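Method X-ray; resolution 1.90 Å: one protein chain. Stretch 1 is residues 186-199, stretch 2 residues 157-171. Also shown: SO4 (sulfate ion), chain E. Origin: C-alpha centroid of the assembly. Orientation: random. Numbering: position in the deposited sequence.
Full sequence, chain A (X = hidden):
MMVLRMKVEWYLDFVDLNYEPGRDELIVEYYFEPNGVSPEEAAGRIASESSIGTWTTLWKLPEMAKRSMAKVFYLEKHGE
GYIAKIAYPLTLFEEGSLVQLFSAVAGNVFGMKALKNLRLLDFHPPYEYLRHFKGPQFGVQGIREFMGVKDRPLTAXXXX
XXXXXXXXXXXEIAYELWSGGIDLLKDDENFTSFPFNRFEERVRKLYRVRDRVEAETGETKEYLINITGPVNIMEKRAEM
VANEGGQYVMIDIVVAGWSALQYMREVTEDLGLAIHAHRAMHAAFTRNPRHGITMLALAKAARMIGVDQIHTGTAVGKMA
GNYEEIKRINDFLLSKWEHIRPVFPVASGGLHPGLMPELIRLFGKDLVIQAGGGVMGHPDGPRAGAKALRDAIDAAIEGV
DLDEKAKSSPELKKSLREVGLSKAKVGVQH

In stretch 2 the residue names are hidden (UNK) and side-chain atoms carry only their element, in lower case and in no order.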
# COMPACT_ATOMS: atom_id res chain seq x y z
N LYS A 186 27.32 -24.66 -8.26
CA LYS A 186 26.63 -24.94 -7.03
C LYS A 186 27.37 -24.33 -5.85
O LYS A 186 28.55 -24.56 -5.67
CB LYS A 186 26.42 -26.46 -6.84
CG LYS A 186 25.68 -26.89 -5.58
CD LYS A 186 25.44 -28.43 -5.48
CE LYS A 186 25.16 -28.84 -3.98
NZ LYS A 186 25.88 -28.05 -2.84
N ASP A 187 26.67 -23.57 -5.03
CA ASP A 187 27.24 -23.09 -3.78
C ASP A 187 27.28 -24.21 -2.76
O ASP A 187 26.34 -25.00 -2.70
CB ASP A 187 26.35 -22.02 -3.13
CG ASP A 187 26.43 -20.67 -3.81
OD1 ASP A 187 27.35 -20.40 -4.63
OD2 ASP A 187 25.57 -19.81 -3.55
N ASP A 188 28.29 -24.17 -1.89
CA ASP A 188 28.36 -25.01 -0.74
C ASP A 188 27.25 -24.67 0.24
O ASP A 188 26.83 -23.54 0.33
CB ASP A 188 29.68 -24.80 0.00
CG ASP A 188 29.92 -25.87 1.03
OD1 ASP A 188 29.78 -25.60 2.27
OD2 ASP A 188 30.21 -27.03 0.66
N GLU A 189 26.83 -25.68 0.99
CA GLU A 189 25.78 -25.54 1.98
C GLU A 189 26.07 -24.51 3.07
O GLU A 189 25.16 -23.96 3.67
CB GLU A 189 25.43 -26.91 2.59
CG GLU A 189 26.42 -27.51 3.60
CD GLU A 189 27.63 -28.21 2.99
OE1 GLU A 189 28.55 -28.60 3.78
OE2 GLU A 189 27.70 -28.35 1.74
N ASN A 190 27.33 -24.28 3.33
CA ASN A 190 27.78 -23.23 4.28
C ASN A 190 27.89 -21.83 3.69
O ASN A 190 27.99 -20.88 4.42
CB ASN A 190 29.19 -23.59 4.81
CG ASN A 190 29.23 -24.94 5.47
OD1 ASN A 190 28.17 -25.50 5.80
ND2 ASN A 190 30.42 -25.47 5.70
N PHE A 191 27.93 -21.73 2.37
CA PHE A 191 28.29 -20.49 1.70
C PHE A 191 27.06 -19.66 1.37
O PHE A 191 26.38 -19.92 0.39
CB PHE A 191 29.05 -20.85 0.44
CG PHE A 191 29.62 -19.69 -0.31
CD1 PHE A 191 29.02 -19.25 -1.48
CD2 PHE A 191 30.80 -19.13 0.09
CE1 PHE A 191 29.60 -18.20 -2.22
CE2 PHE A 191 31.39 -18.07 -0.64
CZ PHE A 191 30.77 -17.60 -1.78
N THR A 192 26.74 -18.68 2.23
CA THR A 192 25.51 -17.88 2.06
C THR A 192 25.83 -16.45 1.66
O THR A 192 25.77 -16.08 0.47
CB THR A 192 24.70 -17.93 3.33
OG1 THR A 192 25.51 -17.64 4.49
CG2 THR A 192 24.16 -19.35 3.55
N SER A 193 26.23 -15.67 2.65
CA SER A 193 26.49 -14.27 2.48
C SER A 193 27.50 -13.85 3.52
O SER A 193 27.30 -14.13 4.67
CB SER A 193 25.24 -13.38 2.63
OG SER A 193 25.54 -12.13 2.04
N PHE A 194 28.59 -13.22 3.05
CA PHE A 194 29.65 -12.73 3.91
C PHE A 194 30.06 -11.30 3.53
O PHE A 194 29.79 -10.85 2.35
CB PHE A 194 30.84 -13.70 3.80
CG PHE A 194 30.46 -15.15 3.97
CD1 PHE A 194 30.26 -15.96 2.86
CD2 PHE A 194 30.28 -15.69 5.22
CE1 PHE A 194 29.88 -17.30 3.02
CE2 PHE A 194 29.88 -17.00 5.38
CZ PHE A 194 29.68 -17.80 4.27
N PRO A 195 30.81 -10.62 4.40
CA PRO A 195 31.32 -9.27 4.09
C PRO A 195 32.08 -9.21 2.78
O PRO A 195 31.86 -8.24 1.99
CB PRO A 195 32.27 -8.96 5.25
CG PRO A 195 31.86 -9.84 6.36
CD PRO A 195 31.28 -11.07 5.74
N PHE A 196 32.86 -10.26 2.52
CA PHE A 196 33.71 -10.35 1.32
C PHE A 196 32.95 -10.97 0.14
O PHE A 196 33.45 -11.01 -0.97
CB PHE A 196 35.03 -11.13 1.61
CG PHE A 196 34.81 -12.44 2.28
CD1 PHE A 196 34.51 -13.57 1.54
CD2 PHE A 196 34.87 -12.54 3.67
CE1 PHE A 196 34.25 -14.80 2.18
CE2 PHE A 196 34.64 -13.74 4.32
CZ PHE A 196 34.32 -14.88 3.59
N ASN A 197 31.78 -11.53 0.40
CA ASN A 197 30.91 -12.07 -0.66
C ASN A 197 29.44 -11.90 -0.30
O ASN A 197 28.75 -12.85 0.08
CB ASN A 197 31.22 -13.55 -0.97
CG ASN A 197 30.85 -13.96 -2.38
OD1 ASN A 197 29.75 -13.70 -2.82
ND2 ASN A 197 31.79 -14.59 -3.11
N ARG A 198 28.95 -10.68 -0.44
CA ARG A 198 27.57 -10.37 -0.14
C ARG A 198 26.64 -10.96 -1.18
O ARG A 198 26.88 -10.78 -2.38
CB ARG A 198 27.33 -8.84 -0.08
CG ARG A 198 27.50 -8.24 1.28
CD ARG A 198 27.11 -6.73 1.42
NE ARG A 198 25.67 -6.43 1.40
CZ ARG A 198 25.02 -5.89 0.37
NH1 ARG A 198 25.66 -5.57 -0.73
NH2 ARG A 198 23.73 -5.62 0.47
N PHE A 199 25.56 -11.58 -0.70
CA PHE A 199 24.64 -12.28 -1.55
C PHE A 199 24.21 -11.43 -2.74
O PHE A 199 24.33 -11.85 -3.92
CB PHE A 199 23.38 -12.78 -0.78
CG PHE A 199 22.54 -13.68 -1.63
CD1 PHE A 199 21.57 -13.14 -2.53
CD2 PHE A 199 22.81 -15.04 -1.66
CE1 PHE A 199 20.86 -13.98 -3.39
CE2 PHE A 199 22.06 -15.88 -2.48
CZ PHE A 199 21.12 -15.35 -3.40
N UNK A 157 28.98 -28.54 -10.27
CA UNK A 157 30.21 -28.43 -9.50
C UNK A 157 30.15 -27.36 -8.39
O UNK A 157 29.83 -26.21 -8.64
o UNK A 157 31.64 -29.33 -11.18
c UNK A 157 31.34 -28.14 -10.43
c UNK A 157 32.63 -27.93 -9.68
N UNK A 158 30.48 -27.77 -7.17
CA UNK A 158 30.77 -26.84 -6.07
C UNK A 158 32.26 -26.52 -6.12
O UNK A 158 33.08 -27.43 -6.10
c UNK A 158 30.55 -27.50 -4.70
c UNK A 158 29.18 -28.17 -4.62
c UNK A 158 30.74 -26.45 -3.57
N UNK A 159 32.66 -25.26 -6.18
CA UNK A 159 34.09 -24.96 -6.17
C UNK A 159 34.77 -25.44 -4.88
O UNK A 159 34.12 -25.67 -3.85
c UNK A 159 32.86 -23.07 -6.95
c UNK A 159 34.13 -23.43 -6.31
c UNK A 159 31.85 -24.04 -6.36
N UNK A 160 36.07 -25.66 -5.02
CA UNK A 160 36.98 -26.06 -3.94
C UNK A 160 38.09 -24.99 -3.84
O UNK A 160 38.64 -24.63 -4.88
n UNK A 160 34.78 -30.95 -3.10
c UNK A 160 37.65 -27.40 -4.29
c UNK A 160 36.73 -28.63 -4.23
c UNK A 160 36.08 -28.83 -2.86
c UNK A 160 34.65 -29.44 -2.94
N UNK A 161 38.41 -24.48 -2.65
CA UNK A 161 37.73 -24.79 -1.39
C UNK A 161 36.32 -24.22 -1.38
O UNK A 161 35.95 -23.45 -2.27
c UNK A 161 39.22 -22.95 -1.10
c UNK A 161 39.48 -23.49 -2.47
c UNK A 161 38.58 -24.07 -0.35
N UNK A 162 35.54 -24.65 -0.41
CA UNK A 162 34.12 -24.36 -0.39
C UNK A 162 33.76 -22.98 0.21
O UNK A 162 32.72 -22.40 -0.15
c UNK A 162 33.07 -27.62 3.40
c UNK A 162 33.57 -25.76 1.72
n UNK A 162 31.59 -27.88 3.47
c UNK A 162 33.37 -25.53 0.24
c UNK A 162 33.54 -27.28 2.00
N UNK A 163 34.66 -22.41 1.01
CA UNK A 163 34.50 -21.05 1.53
C UNK A 163 35.69 -20.14 1.23
O UNK A 163 36.76 -20.62 0.92
c UNK A 163 33.18 -22.14 3.43
s UNK A 163 31.54 -21.36 3.46
c UNK A 163 31.58 -20.89 5.26
c UNK A 163 34.29 -21.14 3.05
N UNK A 164 35.46 -18.82 1.31
CA UNK A 164 36.51 -17.82 1.36
C UNK A 164 36.58 -16.96 0.14
O UNK A 164 37.33 -15.99 0.06
N UNK A 165 35.85 -17.33 -0.89
CA UNK A 165 35.87 -16.59 -2.16
C UNK A 165 35.23 -15.18 -2.09
O UNK A 165 34.10 -15.02 -1.59
c UNK A 165 37.90 -20.98 -5.93
c UNK A 165 34.91 -19.85 -2.73
n UNK A 165 35.45 -21.01 -3.20
c UNK A 165 37.91 -19.60 -6.13
c UNK A 165 36.34 -20.72 -4.20
c UNK A 165 35.41 -18.80 -3.39
c UNK A 165 36.32 -19.33 -4.36
c UNK A 165 37.12 -21.56 -4.97
c UNK A 165 37.13 -18.76 -5.32
c UNK A 165 35.04 -17.37 -3.19
N UNK A 166 35.93 -14.20 -2.65
CA UNK A 166 35.35 -12.92 -3.04
C UNK A 166 34.48 -13.05 -4.29
O UNK A 166 34.56 -14.01 -5.06
c UNK A 166 36.45 -11.88 -3.34
o UNK A 166 36.98 -12.06 -4.64
N UNK A 167 33.66 -12.04 -4.49
CA UNK A 167 32.72 -12.04 -5.59
C UNK A 167 33.50 -12.20 -6.88
O UNK A 167 33.14 -13.02 -7.72
c UNK A 167 31.01 -10.63 -6.74
c UNK A 167 30.92 -10.82 -4.27
c UNK A 167 31.83 -10.76 -5.55
N UNK A 168 34.59 -11.47 -7.00
CA UNK A 168 35.40 -11.50 -8.22
C UNK A 168 36.07 -12.86 -8.45
O UNK A 168 36.12 -13.35 -9.56
c UNK A 168 37.27 -10.26 -9.47
o UNK A 168 35.32 -9.38 -10.56
c UNK A 168 36.35 -10.08 -10.69
c UNK A 168 36.50 -10.42 -8.16
o UNK A 168 36.63 -10.66 -11.76
N UNK A 169 36.56 -13.47 -7.38
CA UNK A 169 37.28 -14.73 -7.50
C UNK A 169 36.24 -15.80 -7.86
O UNK A 169 36.51 -16.71 -8.63
o UNK A 169 38.66 -14.69 -3.44
o UNK A 169 40.67 -14.11 -3.90
c UNK A 169 39.51 -14.34 -4.28
c UNK A 169 37.99 -15.09 -6.20
c UNK A 169 39.16 -14.20 -5.77
N UNK A 170 35.03 -15.68 -7.29
CA UNK A 170 33.99 -16.66 -7.56
C UNK A 170 33.55 -16.55 -9.01
O UNK A 170 33.34 -17.55 -9.67
c UNK A 170 30.69 -17.86 -6.64
o UNK A 170 29.99 -21.13 -4.97
c UNK A 170 29.97 -19.02 -6.22
c UNK A 170 31.94 -19.82 -5.11
c UNK A 170 32.62 -18.68 -5.50
c UNK A 170 32.03 -17.69 -6.27
c UNK A 170 32.80 -16.46 -6.64
c UNK A 170 30.62 -19.99 -5.46
N UNK A 171 33.46 -15.32 -9.52
CA UNK A 171 33.13 -15.08 -10.93
C UNK A 171 34.11 -15.77 -11.86
O UNK A 171 33.73 -16.25 -12.93
c UNK A 171 33.08 -13.59 -11.24
S SO4 E . 33.24 -33.93 -4.01
O1 SO4 E . 34.61 -33.46 -3.93
O2 SO4 E . 33.11 -35.24 -3.41
O3 SO4 E . 32.43 -33.00 -3.26
O4 SO4 E . 32.80 -33.93 -5.39
O HOH W 1 30.48 -22.26 -2.48
O HOH W 2 33.87 -9.11 -2.88

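Position 157 has a branched side chain: one carbon carrying one oxygen and one carbon. It points away from stretch 1, but the backbone O accepts a hydrogen bond from Lys186 N at 3.0 Å. This is Thr157.

Position 158 has three carbons, forked at the first. One branch lies 3.7 Å from Asp188 N, and the backbone CA makes a CA-H...O contact with Lys186 O at 3.2 Å. This is Val158.

At 159 three carbons close a ring onto the backbone N, and one ring carbon lies 3.4 Å from Lys186 O. This is Pro159.

Position 160 has four carbons in a row ending in nitrogen. The side chain is out of reach of stretch 1; its nitrogen lies 2.6 Å from sulfate O1. This is Lys160.

At 161 three carbons again close on the backbone N, after a cis peptide bond. This is Pro161.

Position 162 repeats four carbons and a terminal nitrogen. That nitrogen lies 3.1 Å from both Asp188 OD1 and Glu189 OE1, salt bridges with two acids. This is Lys162.

Position 163 is unbranched: two carbons, a sulfur, a carbon. The sulfur lies 3.5 Å from Asn190 CB and at the edge of the Phe191 ring; the last carbon is 3.8 Å from Phe194 CZ. This is Met163.

Position 164 has no side chain. Its C is 3.8 Å from Phe196 CE1. At its backbone angles a CB would jam against the preceding carbonyl O. This is Gly164.

Position 165 has one carbon, then fused five- and six-membered rings with eight carbons and one nitrogen. Phe191 CE2 sits at the ring edge. This is Trp165.

Position 166 has one carbon and one oxygen. The oxygen accepts from the backbone N of 169, capping the helix. Its CA is 3.4 Å from Phe196 O. This is Ser166.

Position 167 has three carbons, forked, one of them 3.4 Å from Asn197 OD1. This is Val167.

Positions 168 and 169 each have three carbons, the third carrying two oxygens; neither touches stretch 1. These are Glu168 and Glu169.

Position 170 has one carbon and a six-carbon ring bearing an oxygen, which donates to Asp187 OD1 at 2.8 Å. This is Tyr170.

Position 171 has one carbon, out of reach. This is Ala171.

The contact combines polar anchors with an aromatic centre. Lys162 holds the acids, and Asn197 ND2 donates to Trp165 O at 2.8 Å. Phe191 forms an offset stack with Tyr170. Water 1 links Asp188 N, Lys162 O and Tyr170 OH.

Stretch 2 (157-171) TVPKPKMGWSVEEYA
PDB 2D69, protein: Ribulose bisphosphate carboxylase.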